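Local coordinates for protein fusolin (Unidentified entomopoxvirus, PDB 4YN2) that forms the crystalline spindles of an insect poxvirus, which enhance virulence, and probably acts on chitin through its lytic polysaccharide monooxygenase-like domain, at residues 169-182 with 191-203. Residues are numbered along the deposited sequence; the frame is centred on the assembly and turned at random.
Sequences DLIYNDTVPLDPRL and LVYRFTVPIPIRQ. With NAG (2-acetamido-2-deoxy-beta-D-glucopyranose), chain B; EDO (1,2-ethanediol), chain D.
Asp179 and Val192 are joined by a pair of backbone hydrogen bonds. Asp179 N gives to Val192 O at 2.7 Å, and Val192 N gives back to Asp179 O at 2.9 Å. A second polar grip comes from Arg194. Arg194 NE and NH2 both donate side-on to Pro180 O. Arg194 NH2 is the closer to Pro180 O at 2.7 Å, while the N-H...O angle at NE is a bent 135°. Leu182 CD2 lies over one face of the guanidinium and Asp179 CB over the other. Arg194 NH1 also forms a salt bridge with Glu133, on the neighbouring strand 129-138.

Segment 169-182 crosses from one sheet of the beta sandwich expected for this family to the other. There strand 178-180 forms a beta hairpin with strand 191-200 and is the outermost strand of that sheet within the chain. Strand 169-174 packs by side chains.

Methyl groups meet ring faces three times. Val197 CG2 sits over the centre of the Tyr172 ring, Leu178 CD1 lies 3.9 Å from the Tyr193 ring centroid, and Val176 CG2 covers Phe195. The Tyr172 and Phe195 rings are nearly parallel but slid apart. Tyr172 CG is anti to the backbone N (chi1 -171°), which lays the ring across Val197. Ile171 CD1 meets Pro200 CD at 3.7 Å.

One water links Asp169 OD2 to Arg202 NH2. Asp169 OD1 forms a salt bridge with Lys153, and Arg202 NH2 also bonds to Thr152 O. Another water joins Tyr172 OH to Thr196 O. Asn173 ND2 carries the N-linked glycan.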
loop_
_atom_site.group_PDB
_atom_site.type_symbol
_atom_site.label_atom_id
_atom_site.label_comp_id
_atom_site.label_asym_id
_atom_site.label_seq_id
_atom_site.Cartn_x
_atom_site.Cartn_y
_atom_site.Cartn_z
ATOM N N ASP A 169 -9.890 -2.681 9.618
ATOM C CA ASP A 169 -10.047 -2.411 11.050
ATOM C C ASP A 169 -9.589 -0.995 11.349
ATOM O O ASP A 169 -8.463 -0.669 10.980
ATOM C CB ASP A 169 -9.171 -3.366 11.869
ATOM C CG ASP A 169 -9.600 -4.809 11.886
ATOM O OD1 ASP A 169 -10.818 -5.062 11.842
ATOM O OD2 ASP A 169 -8.727 -5.679 12.019
ATOM N N LEU A 170 -10.397 -0.179 12.055
ATOM C CA LEU A 170 -9.985 1.178 12.417
ATOM C C LEU A 170 -8.948 1.107 13.530
ATOM O O LEU A 170 -9.201 0.450 14.534
ATOM C CB LEU A 170 -11.195 2.011 12.863
ATOM C CG LEU A 170 -10.923 3.468 13.302
ATOM C CD1 LEU A 170 -10.612 4.356 12.126
ATOM C CD2 LEU A 170 -12.120 4.019 14.013
ATOM N N ILE A 171 -7.771 1.732 13.346
ATOM C CA ILE A 171 -6.721 1.747 14.383
ATOM C C ILE A 171 -6.401 3.170 14.859
ATOM O O ILE A 171 -5.682 3.314 15.841
ATOM C CB ILE A 171 -5.431 1.022 13.906
ATOM C CG1 ILE A 171 -4.808 1.680 12.647
ATOM C CG2 ILE A 171 -5.746 -0.463 13.662
ATOM C CD1 ILE A 171 -3.398 1.231 12.324
ATOM N N TYR A 172 -6.900 4.217 14.180
ATOM C CA TYR A 172 -6.569 5.580 14.568
ATOM C C TYR A 172 -7.625 6.559 14.110
ATOM O O TYR A 172 -8.146 6.435 13.008
ATOM C CB TYR A 172 -5.230 5.967 13.962
ATOM C CG TYR A 172 -4.651 7.271 14.452
ATOM C CD1 TYR A 172 -3.921 7.330 15.634
ATOM C CD2 TYR A 172 -4.749 8.428 13.689
ATOM C CE1 TYR A 172 -3.321 8.514 16.056
ATOM C CE2 TYR A 172 -4.200 9.631 14.125
ATOM C CZ TYR A 172 -3.450 9.663 15.290
ATOM O OH TYR A 172 -2.864 10.850 15.676
ATOM N N ASN A 173 -7.954 7.500 14.971
ATOM C CA ASN A 173 -8.906 8.544 14.683
ATOM C C ASN A 173 -8.536 9.783 15.494
ATOM O O ASN A 173 -8.666 9.778 16.720
ATOM C CB ASN A 173 -10.314 8.083 14.974
ATOM C CG ASN A 173 -11.343 9.038 14.474
ATOM O OD1 ASN A 173 -11.038 10.015 13.786
ATOM N ND2 ASN A 173 -12.584 8.792 14.821
ATOM N N ASP A 174 -8.052 10.837 14.820
ATOM C CA ASP A 174 -7.582 12.022 15.542
ATOM C C ASP A 174 -7.442 13.236 14.648
ATOM O O ASP A 174 -7.382 13.097 13.434
ATOM C CB ASP A 174 -6.183 11.703 16.141
ATOM C CG ASP A 174 -5.738 12.570 17.313
ATOM O OD1 ASP A 174 -6.602 13.155 17.972
ATOM O OD2 ASP A 174 -4.521 12.590 17.608
ATOM N N THR A 175 -7.368 14.425 15.266
ATOM C CA THR A 175 -6.958 15.666 14.606
ATOM C C THR A 175 -5.450 15.648 14.727
ATOM O O THR A 175 -4.936 15.221 15.755
ATOM C CB THR A 175 -7.586 16.907 15.211
ATOM O OG1 THR A 175 -7.382 16.883 16.617
ATOM C CG2 THR A 175 -9.040 17.035 14.871
ATOM N N VAL A 176 -4.749 16.036 13.686
ATOM C CA VAL A 176 -3.299 15.924 13.613
ATOM C C VAL A 176 -2.663 17.314 13.503
ATOM O O VAL A 176 -3.179 18.162 12.780
ATOM C CB VAL A 176 -2.995 15.034 12.367
ATOM C CG1 VAL A 176 -1.548 15.117 11.919
ATOM C CG2 VAL A 176 -3.408 13.583 12.621
ATOM N N PRO A 177 -1.493 17.538 14.123
ATOM C CA PRO A 177 -0.844 18.850 13.989
ATOM C C PRO A 177 -0.157 19.056 12.644
ATOM O O PRO A 177 0.410 18.119 12.069
ATOM C CB PRO A 177 0.190 18.826 15.105
ATOM C CG PRO A 177 0.573 17.417 15.207
ATOM C CD PRO A 177 -0.719 16.660 15.022
ATOM N N LEU A 178 -0.206 20.294 12.154
ATOM C CA LEU A 178 0.502 20.719 10.955
ATOM C C LEU A 178 1.896 21.109 11.431
ATOM O O LEU A 178 2.017 22.032 12.230
ATOM C CB LEU A 178 -0.245 21.885 10.294
ATOM C CG LEU A 178 0.341 22.445 9.022
ATOM C CD1 LEU A 178 0.266 21.430 7.882
ATOM C CD2 LEU A 178 -0.380 23.734 8.640
ATOM N N ASP A 179 2.926 20.348 11.045
ATOM C CA ASP A 179 4.286 20.532 11.553
ATOM C C ASP A 179 5.329 20.700 10.462
ATOM O O ASP A 179 5.093 20.304 9.318
ATOM C CB ASP A 179 4.689 19.291 12.374
ATOM C CG ASP A 179 4.056 19.124 13.742
ATOM O OD1 ASP A 179 3.914 20.146 14.465
ATOM O OD2 ASP A 179 3.872 17.961 14.168
ATOM N N PRO A 180 6.547 21.180 10.819
ATOM C CA PRO A 180 7.626 21.227 9.824
ATOM C C PRO A 180 8.035 19.825 9.381
ATOM O O PRO A 180 7.956 18.878 10.173
ATOM C CB PRO A 180 8.783 21.903 10.583
ATOM C CG PRO A 180 8.166 22.546 11.760
ATOM C CD PRO A 180 7.021 21.676 12.126
ATOM N N ARG A 181 8.506 19.697 8.147
ATOM C CA ARG A 181 9.001 18.414 7.645
ATOM C C ARG A 181 10.263 18.027 8.357
ATOM O O ARG A 181 11.068 18.898 8.685
ATOM C CB ARG A 181 9.340 18.477 6.142
ATOM C CG ARG A 181 8.155 18.534 5.207
ATOM C CD ARG A 181 8.612 18.577 3.760
ATOM N NE ARG A 181 9.286 19.835 3.429
ATOM C CZ ARG A 181 9.828 20.124 2.248
ATOM N NH1 ARG A 181 9.771 19.251 1.249
ATOM N NH2 ARG A 181 10.410 21.303 2.049
ATOM N N LEU A 182 10.483 16.738 8.533
ATOM C CA LEU A 182 11.737 16.256 9.089
ATOM C C LEU A 182 12.771 16.157 7.962
ATOM O O LEU A 182 12.385 16.146 6.788
ATOM C CB LEU A 182 11.540 14.890 9.741
ATOM C CG LEU A 182 10.532 14.824 10.873
ATOM C CD1 LEU A 182 10.412 13.413 11.369
ATOM C CD2 LEU A 182 10.930 15.750 12.011
ATOM N N LEU A 191 4.813 22.312 4.798
ATOM C CA LEU A 191 4.380 21.816 6.117
ATOM C C LEU A 191 3.690 20.488 5.911
ATOM O O LEU A 191 3.184 20.245 4.816
ATOM C CB LEU A 191 3.424 22.801 6.797
ATOM C CG LEU A 191 4.012 24.130 7.238
ATOM C CD1 LEU A 191 2.905 25.109 7.598
ATOM C CD2 LEU A 191 4.947 23.961 8.426
ATOM N N VAL A 192 3.651 19.638 6.941
ATOM C CA VAL A 192 3.057 18.303 6.823
ATOM C C VAL A 192 2.208 17.948 8.021
ATOM O O VAL A 192 2.416 18.453 9.127
ATOM C CB VAL A 192 4.147 17.211 6.631
ATOM C CG1 VAL A 192 4.750 17.272 5.235
ATOM C CG2 VAL A 192 5.239 17.314 7.686
ATOM N N TYR A 193 1.294 17.014 7.806
ATOM C CA TYR A 193 0.505 16.446 8.888
ATOM C C TYR A 193 1.236 15.196 9.296
ATOM O O TYR A 193 1.275 14.241 8.525
ATOM C CB TYR A 193 -0.925 16.181 8.460
ATOM C CG TYR A 193 -1.709 17.448 8.247
ATOM C CD1 TYR A 193 -2.243 18.147 9.323
ATOM C CD2 TYR A 193 -1.920 17.954 6.972
ATOM C CE1 TYR A 193 -2.979 19.312 9.131
ATOM C CE2 TYR A 193 -2.665 19.109 6.766
ATOM C CZ TYR A 193 -3.208 19.778 7.849
ATOM O OH TYR A 193 -3.891 20.949 7.640
ATOM N N ARG A 194 1.928 15.253 10.439
ATOM C CA ARG A 194 2.754 14.169 10.970
ATOM C C ARG A 194 2.088 13.607 12.196
ATOM O O ARG A 194 1.737 14.376 13.091
ATOM C CB ARG A 194 4.159 14.691 11.333
ATOM C CG ARG A 194 5.204 14.489 10.272
ATOM C CD ARG A 194 6.612 14.636 10.825
ATOM N NE ARG A 194 6.995 16.003 11.210
ATOM C CZ ARG A 194 7.365 16.412 12.429
ATOM N NH1 ARG A 194 7.340 15.578 13.463
ATOM N NH2 ARG A 194 7.735 17.670 12.626
ATOM N N PHE A 195 1.910 12.288 12.268
ATOM C CA PHE A 195 1.198 11.721 13.405
ATOM C C PHE A 195 1.669 10.316 13.722
ATOM O O PHE A 195 1.872 9.499 12.823
ATOM C CB PHE A 195 -0.329 11.759 13.177
ATOM C CG PHE A 195 -0.844 11.228 11.855
ATOM C CD1 PHE A 195 -0.628 11.925 10.676
ATOM C CD2 PHE A 195 -1.674 10.121 11.812
ATOM C CE1 PHE A 195 -1.132 11.458 9.469
ATOM C CE2 PHE A 195 -2.187 9.662 10.601
ATOM C CZ PHE A 195 -1.905 10.324 9.437
ATOM N N THR A 196 1.834 10.045 15.022
ATOM C CA THR A 196 2.328 8.763 15.520
ATOM C C THR A 196 1.166 7.808 15.678
ATOM O O THR A 196 0.291 8.037 16.502
ATOM C CB THR A 196 3.108 8.954 16.815
ATOM O OG1 THR A 196 4.179 9.842 16.530
ATOM C CG2 THR A 196 3.692 7.651 17.334
ATOM N N VAL A 197 1.170 6.744 14.879
ATOM C CA VAL A 197 0.121 5.742 14.858
ATOM C C VAL A 197 0.702 4.401 15.281
ATOM O O VAL A 197 1.727 3.979 14.724
ATOM C CB VAL A 197 -0.513 5.651 13.446
ATOM C CG1 VAL A 197 -1.670 4.651 13.427
ATOM C CG2 VAL A 197 -0.998 7.026 12.989
ATOM N N PRO A 198 0.036 3.689 16.213
ATOM C CA PRO A 198 0.493 2.339 16.556
ATOM C C PRO A 198 -0.007 1.371 15.491
ATOM O O PRO A 198 -1.196 1.087 15.416
ATOM C CB PRO A 198 -0.120 2.091 17.939
ATOM C CG PRO A 198 -1.282 2.984 18.026
ATOM C CD PRO A 198 -1.194 4.037 16.953
ATOM N N ILE A 199 0.897 0.905 14.642
ATOM C CA ILE A 199 0.570 0.007 13.546
ATOM C C ILE A 199 0.622 -1.442 14.047
ATOM O O ILE A 199 1.703 -1.886 14.421
ATOM C CB ILE A 199 1.543 0.222 12.358
ATOM C CG1 ILE A 199 1.631 1.708 11.909
ATOM C CG2 ILE A 199 1.172 -0.670 11.186
ATOM C CD1 ILE A 199 0.390 2.323 11.431
ATOM N N PRO A 200 -0.485 -2.220 13.992
ATOM C CA PRO A 200 -0.399 -3.638 14.378
ATOM C C PRO A 200 0.536 -4.395 13.445
ATOM O O PRO A 200 0.493 -4.176 12.229
ATOM C CB PRO A 200 -1.845 -4.138 14.235
ATOM C CG PRO A 200 -2.688 -2.910 14.224
ATOM C CD PRO A 200 -1.851 -1.877 13.551
ATOM N N ILE A 201 1.403 -5.252 14.007
ATOM C CA ILE A 201 2.352 -6.004 13.197
ATOM C C ILE A 201 1.623 -7.135 12.483
ATOM O O ILE A 201 0.594 -7.620 12.940
ATOM C CB ILE A 201 3.554 -6.544 14.030
ATOM C CG1 ILE A 201 4.207 -5.452 14.887
ATOM C CG2 ILE A 201 4.614 -7.177 13.139
ATOM C CD1 ILE A 201 4.462 -4.176 14.248
ATOM N N ARG A 202 2.150 -7.490 11.324
ATOM C CA ARG A 202 1.689 -8.570 10.466
ATOM C C ARG A 202 2.891 -9.368 10.022
ATOM O O ARG A 202 3.989 -8.825 9.947
ATOM C CB ARG A 202 0.968 -7.997 9.234
ATOM C CG ARG A 202 -0.217 -7.076 9.534
ATOM C CD ARG A 202 -1.391 -7.889 9.973
ATOM N NE ARG A 202 -2.636 -7.120 10.056
ATOM C CZ ARG A 202 -3.263 -6.761 11.170
ATOM N NH1 ARG A 202 -2.730 -7.012 12.357
ATOM N NH2 ARG A 202 -4.428 -6.128 11.103
ATOM N N GLN A 203 2.692 -10.631 9.684
ATOM C CA GLN A 203 3.774 -11.468 9.154
ATOM C C GLN A 203 3.726 -11.427 7.610
ATOM O O GLN A 203 4.653 -11.897 6.961
ATOM C CB GLN A 203 3.722 -12.918 9.696
ATOM C CG GLN A 203 2.411 -13.686 9.481
ATOM C CD GLN A 203 1.343 -13.404 10.519
ATOM O OE1 GLN A 203 1.609 -13.350 11.726
ATOM N NE2 GLN A 203 0.106 -13.207 10.077
HETATM C C1 NAG B . -13.667 9.640 14.431
HETATM C C2 NAG B . -14.960 8.855 14.232
HETATM C C3 NAG B . -16.063 9.837 13.841
HETATM C C4 NAG B . -16.160 10.969 14.860
HETATM C C5 NAG B . -14.799 11.619 15.089
HETATM C C6 NAG B . -14.801 12.667 16.182
HETATM C C7 NAG B . -15.137 6.550 13.366
HETATM C C8 NAG B . -14.806 5.642 12.223
HETATM N N2 NAG B . -14.799 7.840 13.205
HETATM O O3 NAG B . -17.285 9.111 13.817
HETATM O O4 NAG B . -17.048 11.976 14.395
HETATM O O5 NAG B . -13.854 10.608 15.463
HETATM O O6 NAG B . -15.374 12.195 17.387
HETATM O O7 NAG B . -15.704 6.143 14.374
HETATM C C1 EDO D . 3.478 13.697 16.362
HETATM O O1 EDO D . 3.868 12.493 15.691
HETATM C C2 EDO D . 1.937 13.766 16.527
HETATM O O2 EDO D . 1.391 12.466 16.762
HETATM O O HOH W 1 -6.261 -5.434 13.002
HETATM O O HOH W 2 -0.763 10.322 17.502
#